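Local coordinates for protein STE5 (Saccharomyces cerevisiae, PDB 3FZE), which scaffolds the yeast pheromone-response kinase cascade, its vWA-like minimal scaffold domain acting as a co-catalyst for phosphorylation of the MAP kinase Fus3 by Ste7, at residues S8-K13 with C178-L183; A52-C57 with G69-K74; S126-D131 with K147-Y152. All coordinates share one frame; numbering follows the deposited sequence.

Contact 1. Residues S8-K13 with C178-L183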
loop_
_atom_site.group_PDB
_atom_site.type_symbol
_atom_site.label_atom_id
_atom_site.label_comp_id
_atom_site.label_asym_id
_atom_site.label_seq_id
_atom_site.Cartn_x
_atom_site.Cartn_y
_atom_site.Cartn_z
ATOM N N SER A 8 -12.481 4.025 6.687
ATOM C CA SER A 8 -11.405 3.105 7.028
ATOM C C SER A 8 -10.100 3.870 7.226
ATOM O O SER A 8 -9.384 3.653 8.203
ATOM C CB SER A 8 -11.250 2.029 5.953
ATOM O OG SER A 8 -12.396 1.198 5.913
ATOM N N ILE A 9 -9.805 4.779 6.303
ATOM C CA ILE A 9 -8.593 5.587 6.400
ATOM C C ILE A 9 -8.639 6.510 7.620
ATOM O O ILE A 9 -7.632 6.716 8.298
ATOM C CB ILE A 9 -8.337 6.369 5.090
ATOM C CG1 ILE A 9 -7.931 5.395 3.978
ATOM C CG2 ILE A 9 -7.261 7.432 5.284
ATOM C CD1 ILE A 9 -7.998 5.986 2.590
ATOM N N LEU A 10 -9.815 7.056 7.913
ATOM C CA LEU A 10 -9.956 7.911 9.082
ATOM C C LEU A 10 -9.730 7.109 10.361
ATOM O O LEU A 10 -9.212 7.631 11.346
ATOM C CB LEU A 10 -11.325 8.599 9.103
ATOM C CG LEU A 10 -11.638 9.476 7.888
ATOM C CD1 LEU A 10 -12.727 10.479 8.217
ATOM C CD2 LEU A 10 -10.388 10.188 7.397
ATOM N N SER A 11 -10.113 5.837 10.338
ATOM C CA SER A 11 -9.897 4.970 11.487
ATOM C C SER A 11 -8.398 4.793 11.731
ATOM O O SER A 11 -7.923 4.897 12.862
ATOM C CB SER A 11 -10.571 3.615 11.271
ATOM O OG SER A 11 -10.416 2.787 12.407
ATOM N N LEU A 12 -7.656 4.536 10.659
ATOM C CA LEU A 12 -6.211 4.378 10.752
ATOM C C LEU A 12 -5.549 5.652 11.261
ATOM O O LEU A 12 -4.730 5.618 12.177
ATOM C CB LEU A 12 -5.632 3.999 9.382
ATOM C CG LEU A 12 -4.114 4.135 9.228
ATOM C CD1 LEU A 12 -3.412 3.047 10.029
ATOM C CD2 LEU A 12 -3.707 4.081 7.759
ATOM N N LYS A 13 -5.912 6.776 10.654
ATOM C CA LYS A 13 -5.369 8.065 11.036
ATOM C C LYS A 13 -5.621 8.311 12.518
ATOM O O LYS A 13 -4.750 8.800 13.245
ATOM C CB LYS A 13 -6.025 9.155 10.187
ATOM C CG LYS A 13 -6.074 10.522 10.822
ATOM C CD LYS A 13 -7.122 11.377 10.120
ATOM C CE LYS A 13 -7.004 12.843 10.486
ATOM N NZ LYS A 13 -7.748 13.658 9.498
ATOM N N CYS A 178 -3.593 10.481 1.447
ATOM C CA CYS A 178 -2.703 11.621 1.647
ATOM C C CYS A 178 -3.412 12.811 2.269
ATOM O O CYS A 178 -2.897 13.451 3.200
ATOM C CB CYS A 178 -2.069 12.046 0.327
ATOM S SG CYS A 178 -0.836 10.867 -0.206
ATOM N N TYR A 179 -4.591 13.122 1.742
ATOM C CA TYR A 179 -5.322 14.288 2.211
ATOM C C TYR A 179 -5.814 14.119 3.644
ATOM O O TYR A 179 -5.887 15.093 4.386
ATOM C CB TYR A 179 -6.452 14.674 1.245
ATOM C CG TYR A 179 -5.957 15.529 0.102
ATOM C CD1 TYR A 179 -5.132 14.982 -0.891
ATOM C CD2 TYR A 179 -6.266 16.873 0.034
ATOM C CE1 TYR A 179 -4.654 15.769 -1.923
ATOM C CE2 TYR A 179 -5.800 17.670 -0.998
ATOM C CZ TYR A 179 -4.983 17.109 -1.969
ATOM O OH TYR A 179 -4.528 17.916 -2.992
ATOM N N SER A 180 -6.138 12.888 4.035
ATOM C CA SER A 180 -6.566 12.636 5.412
ATOM C C SER A 180 -5.457 13.007 6.394
ATOM O O SER A 180 -5.727 13.383 7.537
ATOM C CB SER A 180 -6.980 11.177 5.610
ATOM O OG SER A 180 -8.168 10.875 4.900
ATOM N N PHE A 181 -4.211 12.920 5.939
ATOM C CA PHE A 181 -3.070 13.337 6.761
ATOM C C PHE A 181 -2.660 14.804 6.559
ATOM O O PHE A 181 -1.665 15.259 7.123
ATOM C CB PHE A 181 -1.875 12.399 6.533
ATOM C CG PHE A 181 -2.050 11.042 7.147
ATOM C CD1 PHE A 181 -1.882 10.861 8.512
ATOM C CD2 PHE A 181 -2.384 9.948 6.369
ATOM C CE1 PHE A 181 -2.043 9.618 9.086
ATOM C CE2 PHE A 181 -2.552 8.699 6.941
ATOM C CZ PHE A 181 -2.378 8.533 8.301
ATOM N N GLY A 182 -3.431 15.541 5.764
ATOM C CA GLY A 182 -3.159 16.943 5.512
ATOM C C GLY A 182 -2.022 17.188 4.533
ATOM O O GLY A 182 -1.362 18.225 4.578
ATOM N N LEU A 183 -1.789 16.230 3.645
ATOM C CA LEU A 183 -0.750 16.383 2.637
ATOM C C LEU A 183 -1.377 16.694 1.279
ATOM O O LEU A 183 -2.580 16.512 1.090
ATOM C CB LEU A 183 0.111 15.116 2.574
ATOM C CG LEU A 183 0.710 14.704 3.923
ATOM C CD1 LEU A 183 1.215 13.268 3.889
ATOM C CD2 LEU A 183 1.815 15.666 4.356
#
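S180 pushes its CB and OG against two side chains of the N-terminal helix, the CG2 branch of I9 and the CD2 methyl of L10. S180 OG lies 3.6 Å from I9 CG2 and 3.4 Å from L10 CD2. These are van der Waals contacts: the hydroxyl is bonded to the carbonyl oxygen of T176, one turn back in its own helix. With OG beside its own backbone N and anti to the carbonyl carbon (chi1 -68°), it can make that bond while still facing the two hydrocarbon branches.

The polar link of the contact is made by K13. Its side chain runs extended beyond CG and brings NZ to 2.8 Å from the carbonyl oxygen of S180, in the plane of that carbonyl and at a C=O...N angle of 146°. CE passes 3.3 Å from the same S180 O. Because that carbonyl belongs to the last turn of helix 170-180, the ammonium probably also interacts favourably with the negative end of the helix dipole. The chain then leaves the helix through a Schellman motif, with G182 at positive phi and two backbone bonds reaching back, from G182 N to Y179 O and from L183 N to C178 O.

Next to the lysine, F181 turns the CZ and CE1 end of its ring toward the root of K13, CZ standing 4.1 Å from K13 CA. The same ring meets F51 edge-to-face and touches K50.

This is a surface contact, with I9 on its buried side, where it also packs on T176 and L177. Helix 2-14 lies against the C-terminal end of helix 170-180 in one helical layer of the vWA-like fold, while C178 and L183 pack on helix 35-50.

Contact 2. Residues A52-C57 with G69-K74; sequences ARLQFC and GSVLHK
V71 packs its CG2 methyl between L54 and F56, 3.6 Å from L54 CD2 and 3.7 Å from F56 CD2, the tight, buried part. The F56 ring also has G69 N over one face, offset toward the rim, and K74 CB at its edge. Beside it the backbones pair antiparallel: F56 N gives to G69 O at 2.9 Å, F56 O takes G69 N, and V71 N donates to L54 O in a nearly straight bond (169°).

The other side is looser and wet. There L72 CD1 meets the carbonyl of A52, and one water donates to A52 O and L54 O while accepting from S70 OG and L72 N.

Q55, partly exposed, packs on L102 and Y103. It bends at chi2 (-71°), turning CD back, and NE2 donates to R53 O at 3.0 Å from above the carbonyl plane. NE2 lies against S70 CA; OE1 and G69 O, both acceptors, sit close unbonded. An alanine here would probably leave R53 O with only N19 of its two donors and uncover the G69 and S70 backbone.

Backbone bonds and water thus satisfy the polar groups where strand pairing yields to helix 71-74, S70 OG also capping H73 N weakly.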
loop_
_atom_site.group_PDB
_atom_site.type_symbol
_atom_site.label_atom_id
_atom_site.label_comp_id
_atom_site.label_asym_id
_atom_site.label_seq_id
_atom_site.Cartn_x
_atom_site.Cartn_y
_atom_site.Cartn_z
ATOM N N ALA A 52 9.041 10.279 7.673
ATOM C CA ALA A 52 10.357 10.201 7.043
ATOM C C ALA A 52 10.821 8.749 6.858
ATOM O O ALA A 52 11.540 8.426 5.907
ATOM C CB ALA A 52 11.381 10.987 7.855
ATOM N N ARG A 53 10.419 7.884 7.779
ATOM C CA ARG A 53 10.813 6.475 7.730
ATOM C C ARG A 53 9.783 5.603 7.001
ATOM O O ARG A 53 9.759 4.381 7.148
ATOM C CB ARG A 53 11.093 5.963 9.144
ATOM C CG ARG A 53 12.173 6.803 9.835
ATOM C CD ARG A 53 12.408 6.392 11.271
ATOM N NE ARG A 53 11.257 6.747 12.075
ATOM C CZ ARG A 53 10.313 5.892 12.439
ATOM N NH1 ARG A 53 10.414 4.618 12.089
ATOM N NH2 ARG A 53 9.280 6.315 13.155
ATOM N N LEU A 54 8.939 6.240 6.203
ATOM C CA LEU A 54 7.948 5.520 5.400
ATOM C C LEU A 54 8.533 4.291 4.694
ATOM O O LEU A 54 9.542 4.398 4.000
ATOM C CB LEU A 54 7.367 6.455 4.340
ATOM C CG LEU A 54 6.176 5.936 3.547
ATOM C CD1 LEU A 54 4.988 5.610 4.451
ATOM C CD2 LEU A 54 5.794 6.960 2.476
ATOM N N GLN A 55 7.872 3.142 4.857
ATOM C CA GLN A 55 8.272 1.892 4.205
ATOM C C GLN A 55 7.273 1.524 3.123
ATOM O O GLN A 55 6.097 1.885 3.204
ATOM C CB GLN A 55 8.324 0.749 5.220
ATOM C CG GLN A 55 9.244 1.024 6.398
ATOM C CD GLN A 55 10.689 0.998 5.972
ATOM O OE1 GLN A 55 11.185 -0.021 5.487
ATOM N NE2 GLN A 55 11.376 2.119 6.130
ATOM N N PHE A 56 7.739 0.796 2.112
ATOM C CA PHE A 56 6.866 0.370 1.034
ATOM C C PHE A 56 7.258 -1.022 0.571
ATOM O O PHE A 56 8.355 -1.506 0.850
ATOM C CB PHE A 56 6.961 1.313 -0.164
ATOM C CG PHE A 56 8.217 1.134 -0.975
ATOM C CD1 PHE A 56 8.208 0.353 -2.122
ATOM C CD2 PHE A 56 9.412 1.704 -0.561
ATOM C CE1 PHE A 56 9.372 0.164 -2.866
ATOM C CE2 PHE A 56 10.582 1.524 -1.289
ATOM C CZ PHE A 56 10.560 0.751 -2.440
ATOM N N CYS A 57 6.341 -1.650 -0.142
ATOM C CA CYS A 57 6.628 -2.878 -0.854
ATOM C C CYS A 57 5.720 -2.930 -2.072
ATOM O O CYS A 57 4.521 -2.733 -1.952
ATOM C CB CYS A 57 6.367 -4.076 0.052
ATOM S SG CYS A 57 6.789 -5.660 -0.711
ATOM N N GLY A 69 11.324 -1.381 0.910
ATOM C CA GLY A 69 12.262 -0.706 1.773
ATOM C C GLY A 69 11.796 0.688 2.118
ATOM O O GLY A 69 10.597 0.935 2.259
ATOM N N SER A 70 12.753 1.605 2.228
ATOM C CA SER A 70 12.480 2.985 2.624
ATOM C C SER A 70 12.126 3.844 1.420
ATOM O O SER A 70 12.886 3.919 0.458
ATOM C CB SER A 70 13.695 3.588 3.335
ATOM O OG SER A 70 13.673 5.005 3.286
ATOM N N VAL A 71 10.973 4.504 1.479
ATOM C CA VAL A 71 10.551 5.365 0.392
ATOM C C VAL A 71 11.604 6.433 0.060
ATOM O O VAL A 71 11.930 6.659 -1.105
ATOM C CB VAL A 71 9.169 6.004 0.671
ATOM C CG1 VAL A 71 8.837 7.040 -0.378
ATOM C CG2 VAL A 71 8.090 4.929 0.682
ATOM N N LEU A 72 12.148 7.085 1.082
ATOM C CA LEU A 72 13.189 8.079 0.844
ATOM C C LEU A 72 14.401 7.491 0.116
ATOM O O LEU A 72 15.052 8.177 -0.668
ATOM C CB LEU A 72 13.637 8.709 2.165
ATOM C CG LEU A 72 12.622 9.631 2.844
ATOM C CD1 LEU A 72 13.236 10.220 4.122
ATOM C CD2 LEU A 72 12.184 10.724 1.881
ATOM N N HIS A 73 14.690 6.222 0.381
ATOM C CA HIS A 73 15.851 5.556 -0.200
ATOM C C HIS A 73 15.652 5.143 -1.663
ATOM O O HIS A 73 16.537 5.350 -2.500
ATOM C CB HIS A 73 16.227 4.340 0.647
ATOM C CG HIS A 73 17.388 3.563 0.107
ATOM N ND1 HIS A 73 17.451 2.189 0.165
ATOM C CD2 HIS A 73 18.526 3.969 -0.503
ATOM C CE1 HIS A 73 18.586 1.780 -0.379
ATOM N NE2 HIS A 73 19.255 2.838 -0.791
ATOM N N LYS A 74 14.490 4.588 -1.977
ATOM C CA LYS A 74 14.312 3.951 -3.277
ATOM C C LYS A 74 13.427 4.700 -4.273
ATOM O O LYS A 74 13.595 4.550 -5.481
ATOM C CB LYS A 74 13.833 2.512 -3.089
ATOM C CG LYS A 74 14.902 1.628 -2.456
ATOM C CD LYS A 74 14.506 0.174 -2.411
ATOM C CE LYS A 74 15.692 -0.694 -2.020
ATOM N NZ LYS A 74 15.330 -2.142 -1.943
HETATM O O HOH W 1 11.448 6.434 3.983
#

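Contact 3. Residues S126-D131 with K147-Y152; sequences SILFQD and KIKVGY
A 3-10 turn at 127-129 approaches strand 145-150 closest at L128 and K147, whose CA atoms are 6.0 Å apart, and S126 steadies the turn as an ST turn, its OG accepting from L128 N at 3.1 Å.

L128 carries the apolar half with its two methyls. CD1 touches K149 CB at 3.7 Å, the two side chains crossing at about a right angle, and CD2 rests 3.6 Å from I148 O. CG lies beside the backbone N (chi1 -54°), and from there both methyls reach the strand.

K147 carries the polar half, running extended past L128 O toward Q130 O. A water accepts from K147 NZ at 2.7 Å and donates to both L128 O and Q130 O, so the link between the lysine and these carbonyls is water-mediated; NZ also forms a salt bridge with E145. K149 bends at chi2, and its NZ donates to V150 O, at the end of its strand, and to G151 O just past it.

The strand lies between 111-117 and 165-167 in the mixed sheet of the vWA-like alpha/beta/alpha fold. The turn packs on one side, L128 and I127 also touching S117, while I148 and V150 meet helix 170-180 on the other.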
loop_
_atom_site.group_PDB
_atom_site.type_symbol
_atom_site.label_atom_id
_atom_site.label_comp_id
_atom_site.label_asym_id
_atom_site.label_seq_id
_atom_site.Cartn_x
_atom_site.Cartn_y
_atom_site.Cartn_z
ATOM N N SER A 126 -3.381 -12.732 -4.515
ATOM C CA SER A 126 -3.708 -11.386 -4.055
ATOM C C SER A 126 -3.205 -11.146 -2.633
ATOM O O SER A 126 -3.449 -11.960 -1.740
ATOM C CB SER A 126 -5.222 -11.161 -4.136
ATOM O OG SER A 126 -5.621 -10.034 -3.371
ATOM N N ILE A 127 -2.503 -10.035 -2.419
ATOM C CA ILE A 127 -2.011 -9.713 -1.079
ATOM C C ILE A 127 -3.155 -9.486 -0.078
ATOM O O ILE A 127 -2.946 -9.497 1.142
ATOM C CB ILE A 127 -1.059 -8.482 -1.090
ATOM C CG1 ILE A 127 -1.832 -7.204 -1.435
ATOM C CG2 ILE A 127 0.095 -8.705 -2.066
ATOM C CD1 ILE A 127 -1.042 -5.918 -1.200
ATOM N N LEU A 128 -4.368 -9.299 -0.587
ATOM C CA LEU A 128 -5.495 -8.971 0.280
ATOM C C LEU A 128 -6.025 -10.191 1.054
ATOM O O LEU A 128 -6.779 -10.036 2.017
ATOM C CB LEU A 128 -6.617 -8.293 -0.522
ATOM C CG LEU A 128 -6.230 -7.062 -1.350
ATOM C CD1 LEU A 128 -7.386 -6.572 -2.191
ATOM C CD2 LEU A 128 -5.747 -5.944 -0.436
ATOM N N PHE A 129 -5.615 -11.390 0.653
ATOM C CA PHE A 129 -6.042 -12.616 1.333
ATOM C C PHE A 129 -5.063 -13.050 2.422
ATOM O O PHE A 129 -5.300 -14.034 3.121
ATOM C CB PHE A 129 -6.181 -13.778 0.335
ATOM C CG PHE A 129 -7.334 -13.635 -0.611
ATOM C CD1 PHE A 129 -8.495 -14.358 -0.420
ATOM C CD2 PHE A 129 -7.254 -12.782 -1.694
ATOM C CE1 PHE A 129 -9.558 -14.230 -1.293
ATOM C CE2 PHE A 129 -8.314 -12.648 -2.565
ATOM C CZ PHE A 129 -9.467 -13.371 -2.367
ATOM N N GLN A 130 -3.954 -12.334 2.555
ATOM C CA GLN A 130 -2.838 -12.852 3.342
ATOM C C GLN A 130 -2.982 -12.463 4.810
ATOM O O GLN A 130 -3.792 -11.604 5.143
ATOM C CB GLN A 130 -1.506 -12.396 2.733
ATOM C CG GLN A 130 -1.291 -12.967 1.329
ATOM C CD GLN A 130 -0.083 -12.391 0.608
ATOM O OE1 GLN A 130 0.751 -11.715 1.215
ATOM N NE2 GLN A 130 0.010 -12.646 -0.704
ATOM N N ASP A 131 -2.221 -13.112 5.686
ATOM C CA ASP A 131 -2.376 -12.858 7.115
ATOM C C ASP A 131 -1.342 -11.863 7.639
ATOM O O ASP A 131 -0.140 -12.138 7.669
ATOM C CB ASP A 131 -2.402 -14.158 7.936
ATOM C CG ASP A 131 -1.034 -14.800 8.081
ATOM O OD1 ASP A 131 -0.171 -14.595 7.201
ATOM O OD2 ASP A 131 -0.828 -15.522 9.081
ATOM N N LYS A 147 -6.968 -3.053 4.294
ATOM C CA LYS A 147 -6.898 -3.849 3.072
ATOM C C LYS A 147 -7.882 -3.305 2.051
ATOM O O LYS A 147 -9.093 -3.305 2.287
ATOM C CB LYS A 147 -7.212 -5.312 3.371
ATOM C CG LYS A 147 -6.231 -5.970 4.322
ATOM C CD LYS A 147 -6.668 -7.381 4.673
ATOM C CE LYS A 147 -5.781 -7.974 5.752
ATOM N NZ LYS A 147 -6.333 -9.252 6.295
ATOM N N ILE A 148 -7.362 -2.835 0.922
ATOM C CA ILE A 148 -8.195 -2.159 -0.066
ATOM C C ILE A 148 -8.055 -2.735 -1.469
ATOM O O ILE A 148 -6.949 -2.904 -1.993
ATOM C CB ILE A 148 -7.914 -0.639 -0.133
ATOM C CG1 ILE A 148 -8.091 0.014 1.242
ATOM C CG2 ILE A 148 -8.834 0.024 -1.155
ATOM C CD1 ILE A 148 -7.671 1.484 1.273
ATOM N N LYS A 149 -9.196 -3.029 -2.075
ATOM C CA LYS A 149 -9.231 -3.542 -3.431
ATOM C C LYS A 149 -9.621 -2.414 -4.379
ATOM O O LYS A 149 -10.702 -1.834 -4.262
ATOM C CB LYS A 149 -10.228 -4.700 -3.527
ATOM C CG LYS A 149 -9.949 -5.681 -4.650
ATOM C CD LYS A 149 -10.099 -5.024 -6.003
ATOM C CE LYS A 149 -9.947 -6.032 -7.124
ATOM N NZ LYS A 149 -10.254 -5.394 -8.423
ATOM N N VAL A 150 -8.726 -2.093 -5.307
ATOM C CA VAL A 150 -9.020 -1.109 -6.339
ATOM C C VAL A 150 -9.709 -1.801 -7.517
ATOM O O VAL A 150 -9.173 -2.747 -8.094
ATOM C CB VAL A 150 -7.750 -0.380 -6.796
ATOM C CG1 VAL A 150 -8.043 0.477 -8.014
ATOM C CG2 VAL A 150 -7.187 0.452 -5.648
ATOM N N GLY A 151 -10.905 -1.336 -7.852
ATOM C CA GLY A 151 -11.735 -1.978 -8.858
ATOM C C GLY A 151 -12.849 -2.759 -8.185
ATOM O O GLY A 151 -12.591 -3.725 -7.466
ATOM N N TYR A 152 -14.089 -2.334 -8.403
ATOM C CA TYR A 152 -15.223 -2.928 -7.702
ATOM C C TYR A 152 -15.440 -4.388 -8.077
ATOM O O TYR A 152 -15.210 -4.791 -9.218
ATOM C CB TYR A 152 -16.502 -2.121 -7.939
ATOM C CG TYR A 152 -16.478 -0.742 -7.316
ATOM C CD1 TYR A 152 -16.218 -0.576 -5.960
ATOM C CD2 TYR A 152 -16.733 0.393 -8.078
ATOM C CE1 TYR A 152 -16.199 0.682 -5.383
ATOM C CE2 TYR A 152 -16.720 1.659 -7.508
ATOM C CZ TYR A 152 -16.451 1.796 -6.161
ATOM O OH TYR A 152 -16.436 3.049 -5.588
HETATM O O HOH W 2 -6.513 -11.295 4.567
#

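How the contacts relate
From the N terminus, helix 2-14 supplies the first half of contact 1, whose partner arrives only at the end of helix 170-180, so this contact closes a loop over most of the domain. Contacts 2 and 3 are both nested within it and follow one another in series. Contact 2 closes the short excursion through strands 55-60 and 65-68 and into helix 71-74; contact 3 closes the loop that follows strand 111-117 onto strand 145-150. The latter two reach the same mixed sheet on opposite sides of the chain's centre, their centres about 21 Å apart. Contact 1 instead joins the chain's two terminal helices.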